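Local coordinates for PvdO (Pseudomonas aeruginosa, PDB 5HHA), which probably takes part in maturation of the pyoverdine chromophore in the periplasm, binds calcium and belongs to the family of formylglycine-generating enzymes, at residues A[152-157]-A[219-224]; A[224-229]-A[237-242]. All blocks are in the same frame, centred on the assembly; numbering follows the deposited sequence.

Contact 1. Residues A[152-157]-A[219-224]; sequences LSEAER and EWVADC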
ATOM      1  N   LEU A 152       5.879  -5.646  -0.492  1.00  8.71           N
ATOM      2  CA  LEU A 152       5.323  -6.039   0.795  1.00  8.41           C
ATOM      3  C   LEU A 152       4.477  -7.293   0.638  1.00  7.92           C
ATOM      4  O   LEU A 152       3.858  -7.527  -0.389  1.00  8.81           O
ATOM      5  CB  LEU A 152       4.400  -4.937   1.321  1.00  8.97           C
ATOM      6  CG  LEU A 152       5.089  -3.794   2.033  1.00  8.02           C
ATOM      7  CD1 LEU A 152       5.927  -2.981   1.089  1.00  9.50           C
ATOM      8  CD2 LEU A 152       4.051  -2.936   2.689  1.00  9.62           C
ATOM      9  N   SER A 153       4.427  -8.095   1.699  1.00  9.03           N
ATOM     10  CA  SER A 153       3.401  -9.102   1.829  1.00  7.86           C
ATOM     11  C   SER A 153       2.123  -8.456   2.375  1.00  7.20           C
ATOM     12  O   SER A 153       2.146  -7.376   2.969  1.00  7.78           O
ATOM     13  CB  SER A 153       3.835 -10.254   2.732  1.00 10.45           C
ATOM     14  OG  SER A 153       3.850  -9.818   4.076  1.00  8.88           O
ATOM     15  N   GLU A 154       1.011  -9.149   2.194  1.00  7.86           N
ATOM     16  CA  GLU A 154      -0.273  -8.652   2.692  1.00  8.38           C
ATOM     17  C   GLU A 154      -0.216  -8.467   4.202  1.00  7.76           C
ATOM     18  O   GLU A 154      -0.726  -7.490   4.751  1.00  8.15           O
ATOM     19  CB  GLU A 154      -1.407  -9.594   2.301  1.00  6.99           C
ATOM     20  CG  GLU A 154      -2.777  -8.991   2.584  1.00  8.10           C
ATOM     21  CD  GLU A 154      -3.976  -9.829   2.208  1.00  8.76           C
ATOM     22  OE1 GLU A 154      -3.819 -11.002   1.827  1.00  9.41           O
ATOM     23  OE2 GLU A 154      -5.091  -9.251   2.258  1.00  8.86           O
ATOM     24  N   ALA A 155       0.399  -9.427   4.886  1.00  7.89           N
ATOM     25  CA  ALA A 155       0.521  -9.330   6.338  1.00  7.91           C
ATOM     26  C   ALA A 155       1.348  -8.119   6.763  1.00  7.88           C
ATOM     27  O   ALA A 155       1.007  -7.400   7.709  1.00  7.84           O
ATOM     28  CB  ALA A 155       1.147 -10.609   6.874  1.00  9.19           C
ATOM     29  N   GLU A 156       2.466  -7.869   6.074  1.00  7.51           N
ATOM     30  CA  GLU A 156       3.287  -6.692   6.371  1.00  8.07           C
ATOM     31  C   GLU A 156       2.489  -5.413   6.181  1.00  7.79           C
ATOM     32  O   GLU A 156       2.603  -4.473   6.948  1.00  7.75           O
ATOM     33  CB  GLU A 156       4.527  -6.639   5.474  1.00  9.68           C
ATOM     34  CG  GLU A 156       5.587  -7.658   5.834  1.00  9.89           C
ATOM     35  CD  GLU A 156       6.684  -7.801   4.795  1.00 10.29           C
ATOM     36  OE1 GLU A 156       6.540  -7.318   3.659  1.00 10.33           O
ATOM     37  OE2 GLU A 156       7.706  -8.436   5.145  1.00 11.55           O
ATOM     38  N   ARG A 157       1.671  -5.390   5.133  1.00  7.63           N
ATOM     39  CA  ARG A 157       0.892  -4.204   4.834  1.00  7.61           C
ATOM     40  C   ARG A 157      -0.144  -3.949   5.944  1.00  7.26           C
ATOM     41  O   ARG A 157      -0.272  -2.819   6.439  1.00  7.62           O
ATOM     42  CB  ARG A 157       0.264  -4.307   3.445  1.00  8.08           C
ATOM     43  CG  ARG A 157      -0.010  -2.973   2.751  1.00  8.56           C
ATOM     44  CD  ARG A 157      -1.170  -2.184   3.346  1.00  7.04           C
ATOM     45  NE  ARG A 157      -1.408  -0.968   2.569  1.00  7.43           N
ATOM     46  CZ  ARG A 157      -2.354  -0.081   2.840  1.00  6.97           C
ATOM     47  NH1 ARG A 157      -3.265  -0.339   3.762  1.00  7.51           N
ATOM     48  NH2 ARG A 157      -2.400   1.048   2.161  1.00  7.47           N
ATOM     49  N   GLU A 219      -2.711  -0.490  -3.130  1.00  7.29           N
ATOM     50  CA  GLU A 219      -1.318  -0.862  -3.281  1.00  7.34           C
ATOM     51  C   GLU A 219      -1.197  -2.323  -3.629  1.00  7.18           C
ATOM     52  O   GLU A 219      -1.809  -3.181  -2.978  1.00  7.84           O
ATOM     53  CB  GLU A 219      -0.557  -0.672  -1.977  1.00  8.15           C
ATOM     54  CG  GLU A 219      -0.463   0.774  -1.526  1.00  8.40           C
ATOM     55  CD  GLU A 219      -0.026   0.905  -0.089  1.00  8.36           C
ATOM     56  OE1 GLU A 219       0.540  -0.070   0.463  1.00  8.45           O
ATOM     57  OE2 GLU A 219      -0.230   1.994   0.496  1.00  8.34           O
ATOM     58  N   TRP A 220      -0.339  -2.637  -4.597  1.00  6.53           N
ATOM     59  CA  TRP A 220       0.035  -4.015  -4.818  1.00  8.56           C
ATOM     60  C   TRP A 220       0.754  -4.593  -3.594  1.00  7.42           C
ATOM     61  O   TRP A 220       1.574  -3.914  -2.972  1.00  7.59           O
ATOM     62  CB  TRP A 220       1.007  -4.125  -5.992  1.00  8.47           C
ATOM     63  CG  TRP A 220       0.434  -3.757  -7.310  1.00  8.43           C
ATOM     64  CD1 TRP A 220       0.713  -2.627  -8.012  1.00  8.79           C
ATOM     65  CD2 TRP A 220      -0.507  -4.508  -8.102  1.00  8.28           C
ATOM     66  NE1 TRP A 220       0.017  -2.635  -9.197  1.00  8.79           N
ATOM     67  CE2 TRP A 220      -0.745  -3.764  -9.271  1.00  8.25           C
ATOM     68  CE3 TRP A 220      -1.182  -5.721  -7.931  1.00  9.08           C
ATOM     69  CZ2 TRP A 220      -1.597  -4.202 -10.274  1.00  9.10           C
ATOM     70  CZ3 TRP A 220      -2.032  -6.151  -8.931  1.00 10.48           C
ATOM     71  CH2 TRP A 220      -2.241  -5.384 -10.083  1.00  9.65           C
ATOM     72  N   VAL A 221       0.446  -5.854  -3.288  1.00  7.48           N
ATOM     73  CA  VAL A 221       1.271  -6.676  -2.397  1.00  8.26           C
ATOM     74  C   VAL A 221       1.543  -7.991  -3.132  1.00  7.68           C
ATOM     75  O   VAL A 221       0.949  -8.277  -4.155  1.00  8.71           O
ATOM     76  CB  VAL A 221       0.635  -6.902  -1.007  1.00  7.89           C
ATOM     77  CG1 VAL A 221       0.401  -5.563  -0.305  1.00  8.95           C
ATOM     78  CG2 VAL A 221      -0.657  -7.664  -1.118  1.00  8.09           C
ATOM     79  N   ALA A 222       2.438  -8.820  -2.591  1.00  7.78           N
ATOM     80  CA  ALA A 222       2.936  -9.959  -3.352  1.00  8.87           C
ATOM     81  C   ALA A 222       1.930 -11.095  -3.444  1.00  9.01           C
ATOM     82  O   ALA A 222       1.935 -11.851  -4.413  1.00  9.34           O
ATOM     83  CB  ALA A 222       4.229 -10.501  -2.753  1.00  9.79           C
ATOM     84  N   ASP A 223       1.106 -11.268  -2.410  1.00  8.99           N
ATOM     85  CA  ASP A 223       0.330 -12.477  -2.202  1.00  9.30           C
ATOM     86  C   ASP A 223      -0.622 -12.783  -3.335  1.00  9.53           C
ATOM     87  O   ASP A 223      -1.261 -11.893  -3.898  1.00  9.39           O
ATOM     88  CB  ASP A 223      -0.520 -12.383  -0.919  1.00  9.18           C
ATOM     89  CG  ASP A 223       0.295 -12.077   0.312  1.00  9.14           C
ATOM     90  OD1 ASP A 223       1.130 -11.156   0.270  1.00  9.28           O
ATOM     91  OD2 ASP A 223       0.081 -12.768   1.342  1.00  9.49           O
ATOM     92  N   CYS A 224      -0.766 -14.071  -3.622  1.00  9.80           N
ATOM     93  CA  CYS A 224      -1.867 -14.534  -4.446  1.00  9.67           C
ATOM     94  C   CYS A 224      -3.172 -14.438  -3.684  1.00  9.15           C
ATOM     95  O   CYS A 224      -3.188 -14.452  -2.479  1.00 10.03           O
ATOM     96  CB  CYS A 224      -1.629 -15.968  -4.907  1.00 11.90           C
ATOM     97  SG  CYS A 224      -0.172 -16.044  -5.997  1.00 16.39           S
TER
HETATM   98  O   HOH W   1       4.452  -4.017  -2.504  1.00  9.63           O
HETATM   99  O   HOH W   2      -2.496 -13.300   2.153  1.00  9.93           O
HETATM  100  O   HOH W   3       1.019 -12.181   3.823  1.00  9.18           O

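Contact 2. Residues A[224-229]-A[237-242]; sequences CWHDHY and SAWMEE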
ATOM      1  N   CYS A 224      -0.766 -14.071  -3.622  1.00  9.80           N
ATOM      2  CA  CYS A 224      -1.867 -14.534  -4.446  1.00  9.67           C
ATOM      3  C   CYS A 224      -3.172 -14.438  -3.684  1.00  9.15           C
ATOM      4  O   CYS A 224      -3.188 -14.452  -2.479  1.00 10.03           O
ATOM      5  CB  CYS A 224      -1.629 -15.968  -4.907  1.00 11.90           C
ATOM      6  SG  CYS A 224      -0.172 -16.044  -5.997  1.00 16.39           S
ATOM      7  N   TRP A 225      -4.267 -14.345  -4.418  1.00  9.96           N
ATOM      8  CA  TRP A 225      -5.575 -14.143  -3.808  1.00 10.54           C
ATOM      9  C   TRP A 225      -6.098 -15.393  -3.102  1.00 11.22           C
ATOM     10  O   TRP A 225      -6.005 -16.525  -3.621  1.00 12.23           O
ATOM     11  CB  TRP A 225      -6.588 -13.743  -4.891  1.00 12.01           C
ATOM     12  CG  TRP A 225      -8.004 -13.721  -4.381  1.00 10.59           C
ATOM     13  CD1 TRP A 225      -8.541 -12.821  -3.526  1.00 10.41           C
ATOM     14  CD2 TRP A 225      -9.049 -14.647  -4.699  1.00 12.85           C
ATOM     15  NE1 TRP A 225      -9.855 -13.120  -3.277  1.00 11.23           N
ATOM     16  CE2 TRP A 225     -10.193 -14.241  -3.987  1.00 13.10           C
ATOM     17  CE3 TRP A 225      -9.121 -15.782  -5.513  1.00 16.62           C
ATOM     18  CZ2 TRP A 225     -11.407 -14.928  -4.059  1.00 16.18           C
ATOM     19  CZ3 TRP A 225     -10.329 -16.474  -5.585  1.00 18.99           C
ATOM     20  CH2 TRP A 225     -11.458 -16.037  -4.870  1.00 18.64           C
ATOM     21  N   HIS A 226      -6.675 -15.183  -1.917  1.00 10.45           N
ATOM     22  CA  HIS A 226      -7.454 -16.195  -1.212  1.00 10.70           C
ATOM     23  C   HIS A 226      -8.642 -15.494  -0.617  1.00 10.62           C
ATOM     24  O   HIS A 226      -8.562 -14.348  -0.180  1.00 10.39           O
ATOM     25  CB  HIS A 226      -6.637 -16.903  -0.100  1.00 11.17           C
ATOM     26  CG  HIS A 226      -5.362 -17.502  -0.592  1.00 11.82           C
ATOM     27  ND1 HIS A 226      -4.224 -16.765  -0.783  1.00 10.91           N
ATOM     28  CD2 HIS A 226      -5.040 -18.778  -0.924  1.00 12.90           C
ATOM     29  CE1 HIS A 226      -3.268 -17.531  -1.270  1.00 12.65           C
ATOM     30  NE2 HIS A 226      -3.733 -18.767  -1.338  1.00 13.27           N
ATOM     31  N   ASP A 227      -9.745 -16.225  -0.569  1.00 12.57           N
ATOM     32  CA  ASP A 227     -11.041 -15.696  -0.174  1.00 12.73           C
ATOM     33  C   ASP A 227     -11.312 -15.767   1.345  1.00 12.24           C
ATOM     34  O   ASP A 227     -12.474 -15.680   1.784  1.00 13.31           O
ATOM     35  CB  ASP A 227     -12.097 -16.513  -0.939  1.00 15.81           C
ATOM     36  CG  ASP A 227     -13.441 -15.862  -0.969  1.00 17.87           C
ATOM     37  OD1 ASP A 227     -13.536 -14.611  -0.949  1.00 14.64           O
ATOM     38  OD2 ASP A 227     -14.423 -16.628  -1.062  1.00 18.81           O
ATOM     39  N   HIS A 228     -10.253 -15.871   2.137  1.00 10.36           N
ATOM     40  CA  HIS A 228     -10.342 -16.149   3.564  1.00 10.36           C
ATOM     41  C   HIS A 228      -8.911 -16.227   4.068  1.00  9.99           C
ATOM     42  O   HIS A 228      -7.956 -16.051   3.297  1.00 11.59           O
ATOM     43  CB  HIS A 228     -11.047 -17.497   3.743  1.00 13.00           C
ATOM     44  CG  HIS A 228     -10.311 -18.591   3.055  1.00 15.07           C
ATOM     45  ND1 HIS A 228     -10.657 -19.079   1.810  1.00 21.75           N
ATOM     46  CD2 HIS A 228      -9.158 -19.207   3.391  1.00 13.27           C
ATOM     47  CE1 HIS A 228      -9.765 -19.981   1.434  1.00 16.28           C
ATOM     48  NE2 HIS A 228      -8.842 -20.068   2.372  1.00 22.23           N
ATOM     49  N   TYR A 229      -8.754 -16.531   5.347  1.00 10.84           N
ATOM     50  CA  TYR A 229      -7.431 -16.735   5.940  1.00 11.24           C
ATOM     51  C   TYR A 229      -7.192 -18.180   6.454  1.00 11.35           C
ATOM     52  O   TYR A 229      -6.305 -18.396   7.264  1.00 11.79           O
ATOM     53  CB  TYR A 229      -7.218 -15.772   7.094  1.00  9.80           C
ATOM     54  CG  TYR A 229      -7.049 -14.323   6.675  1.00  9.34           C
ATOM     55  CD1 TYR A 229      -6.038 -13.928   5.777  1.00  8.57           C
ATOM     56  CD2 TYR A 229      -7.850 -13.330   7.225  1.00  9.07           C
ATOM     57  CE1 TYR A 229      -5.849 -12.596   5.441  1.00  8.88           C
ATOM     58  CE2 TYR A 229      -7.650 -11.989   6.895  1.00  9.42           C
ATOM     59  CZ  TYR A 229      -6.648 -11.629   6.018  1.00  8.30           C
ATOM     60  OH  TYR A 229      -6.444 -10.304   5.689  1.00  8.10           O
ATOM     61  N   SER A 237       5.355 -13.935   5.848  1.00 10.78           N
ATOM     62  CA  SER A 237       5.592 -14.208   4.440  1.00 10.83           C
ATOM     63  C   SER A 237       4.336 -13.955   3.626  1.00 10.07           C
ATOM     64  O   SER A 237       3.208 -13.945   4.145  1.00 10.04           O
ATOM     65  CB  SER A 237       6.083 -15.659   4.232  1.00 12.66           C
ATOM     66  OG  SER A 237       5.090 -16.614   4.547  1.00 12.67           O
ATOM     67  N   ALA A 238       4.547 -13.851   2.327  1.00  9.93           N
ATOM     68  CA  ALA A 238       3.464 -13.774   1.347  1.00 10.09           C
ATOM     69  C   ALA A 238       2.850 -15.138   1.097  1.00  9.88           C
ATOM     70  O   ALA A 238       3.574 -16.156   1.031  1.00 12.46           O
ATOM     71  CB  ALA A 238       3.995 -13.236   0.065  1.00 11.22           C
ATOM     72  N   TRP A 239       1.536 -15.189   0.928  1.00 10.11           N
ATOM     73  CA  TRP A 239       0.804 -16.414   0.678  1.00 10.35           C
ATOM     74  C   TRP A 239       0.725 -16.625  -0.806  1.00 11.71           C
ATOM     75  O   TRP A 239      -0.133 -16.053  -1.485  1.00 11.47           O
ATOM     76  CB  TRP A 239      -0.581 -16.284   1.291  1.00 10.30           C
ATOM     77  CG  TRP A 239      -1.354 -17.543   1.447  1.00  9.92           C
ATOM     78  CD1 TRP A 239      -0.988 -18.805   1.077  1.00 11.55           C
ATOM     79  CD2 TRP A 239      -2.658 -17.639   2.024  1.00 11.08           C
ATOM     80  NE1 TRP A 239      -2.000 -19.686   1.414  1.00 12.17           N
ATOM     81  CE2 TRP A 239      -3.040 -18.987   1.972  1.00 11.03           C
ATOM     82  CE3 TRP A 239      -3.546 -16.702   2.561  1.00 10.07           C
ATOM     83  CZ2 TRP A 239      -4.265 -19.424   2.456  1.00 12.32           C
ATOM     84  CZ3 TRP A 239      -4.760 -17.131   3.021  1.00 11.99           C
ATOM     85  CH2 TRP A 239      -5.116 -18.493   2.969  1.00 12.78           C
ATOM     86  N   MET A 240       1.662 -17.434  -1.313  1.00 12.64           N
ATOM     87  CA  MET A 240       1.797 -17.654  -2.734  1.00 13.37           C
ATOM     88  C   MET A 240       1.171 -18.965  -3.187  1.00 17.73           C
ATOM     89  O   MET A 240       0.984 -19.901  -2.405  1.00 19.02           O
ATOM     90  CB  MET A 240       3.278 -17.623  -3.122  1.00 15.09           C
ATOM     91  CG  MET A 240       4.035 -16.359  -2.721  1.00 13.71           C
ATOM     92  SD  MET A 240       3.245 -14.831  -3.256  1.00 13.20           S
ATOM     93  CE  MET A 240       3.349 -14.950  -5.039  1.00 13.31           C
ATOM     94  N   GLU A 241       0.818 -19.006  -4.458  1.00 18.01           N
ATOM     95  CA  GLU A 241       0.380 -20.231  -5.102  1.00 22.04           C
ATOM     96  C   GLU A 241       1.219 -20.333  -6.365  1.00 25.84           C
ATOM     97  O   GLU A 241       1.728 -19.325  -6.874  1.00 26.14           O
ATOM     98  CB  GLU A 241      -1.126 -20.201  -5.411  1.00 19.86           C
ATOM     99  CG  GLU A 241      -2.034 -20.008  -4.175  1.00 20.98           C
ATOM    100  CD  GLU A 241      -2.074 -21.214  -3.261  1.00 22.17           C
ATOM    101  OE1 GLU A 241      -1.649 -22.295  -3.727  1.00 27.60           O
ATOM    102  OE2 GLU A 241      -2.515 -21.101  -2.089  1.00 17.73           O
ATOM    103  N   GLU A 242       1.396 -21.558  -6.846  1.00 33.98           N
ATOM    104  CA  GLU A 242       2.236 -21.800  -8.006  1.00 44.60           C
ATOM    105  C   GLU A 242       1.723 -20.962  -9.168  1.00 38.87           C
ATOM    106  O   GLU A 242       2.494 -20.287  -9.850  1.00 46.01           O
ATOM    107  CB  GLU A 242       2.212 -23.284  -8.363  1.00 45.55           C
ATOM    108  CG  GLU A 242       3.498 -23.793  -8.993  1.00 55.94           C
ATOM    109  CD  GLU A 242       3.598 -25.308  -8.939  1.00 57.91           C
ATOM    110  OE1 GLU A 242       4.217 -25.841  -7.992  1.00 57.95           O
ATOM    111  OE2 GLU A 242       3.045 -25.968  -9.841  1.00 60.41           O
TER

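Contact 1. Residues A[152-157]-A[219-224]
Glu219 OE2 is held by three donors: Arg157 from across the contact, and Arg281 and Gln83 from elsewhere in the chain. Arg157 NH2 donates to Glu219 OE2 at 2.9 Å. Arg157 NE meets the second carboxylate oxygen, Glu219 OE1, at 3.0 Å. This side-on salt bridge keeps both oxygens close to the guanidinium plane, yet the donors come from above the carboxylate, the two planes standing 63° apart. A bend in the arginine chain at chi2 (-72°) turns the group toward the strand, and Met213 O accepts a hydrogen bond from Arg157 NH1. Arginine suits this buried place because its fan of N-H groups can serve several acceptors at once.

At the other end, Asp223 OD1 accepts from Glu154 N at 2.8 Å, in the first turn of the helix. Water 3 joins Asp223 OD2 to Ala155 N in the same turn, and the N-H groups of a helix start would probably favour the ionised acid. The turn is also closed by a capping box: Ser153 OG accepts from Glu156 N at 3.1 Å, and Glu156 OE1 accepts from Ser153 N. Ser153 OG further bonds to Gly236 O. Water 2 bridges Glu154 OE1 and Asp223 OD2, two acids whose repulsion is probably eased by the salt bridges of Glu154 OE2 with Arg250 and Arg266.

Between these polar ends the backbone bond from Ala222 N to Leu152 O measures 2.9 Å. Beta-branched Val221 fits the strand and offers two methyls, CG1 lying 4.0 Å from Arg157 CB and CG2 turning toward Glu154. Helix 154-162 thus starts against strand 218-221, which runs between antiparallel 247-251 and parallel 278-285, while Leu152 packs on Ala283 of strand 278-285 and on Ile79 of strand 77-80, the next in the sheet.

Contact 2. Residues A[224-229]-A[237-242]
This is an aromatic loop-to-loop contact, built round a face-to-face stack of His226 on Trp239, in the long connection between strands 223-224 and 247-251 of the formylglycine-generating-enzyme-like domain. The disulfide from Cys224 to Cys244 ties the two ends of the loop, and neither segment forms a regular helix or strand beyond the strand end at Cys224.

The His226 imidazole lies over one face of the Trp239 indole, the planes only 6° apart, with its centroid 3.5 Å from that of the Trp239 six-membered ring. With chi1 at -165°, CG of Trp239 swings away from the backbone N and lies beside the carbonyl carbon, which carries the indole over the facing segment. Tryptophan suits this role, since its broad face takes the whole imidazole and also His226 CB, which makes a CH-pi contact 4.0 Å from the Trp239 six-membered ring centroid. At the edge of the indole, His228 O approaches Trp239 CZ3 to 3.4 Å, near the ring plane; the same oxygen accepts a hydrogen bond from Arg266. The His228 ring completes the aromatic cluster obliquely, while Ala232 and Pro233 also touch Trp239.

Near the disulfide the chemistry becomes more mixed. Cys224 N donates to Trp239 O at 3.0 Å, the backbone link between the segments. Met240 folds back so that its CE lies 3.8 Å from Cys224 SG, an apolar touch for which a flexible thioether is well suited. Met240 and Glu241 are exposed and also meet a crystal neighbour.

Glu241 bends at chi2 (-71°) and swings its carboxylate to the edge of the imidazole, which, with the stack, would restrain the rotation of the His226 ring. His226 NE2 donates to the anti lone pair of Glu241 OE2 over 2.7 Å, nearly straight and within the imidazole plane.

Contact 1 is buried, close to the centre of the chain, whereas contact 2 is only partly buried and lies farther out, its centre about 17 Å from that of the chain. They share Cys224: the strand taking part in contact 1 runs directly into the first loop segment of contact 2. Asp223 connects them, its OD2 lying 2.9 Å from Trp239 N in a probable hydrogen bond, so one carboxylate serves both the helix start and the aromatic loop. Their chemistry follows their place. Inside, charged groups are paired and shared among several partners; nearer the surface a ring stack, one histidine-carboxylate bond and a disulfide shape an irregular loop.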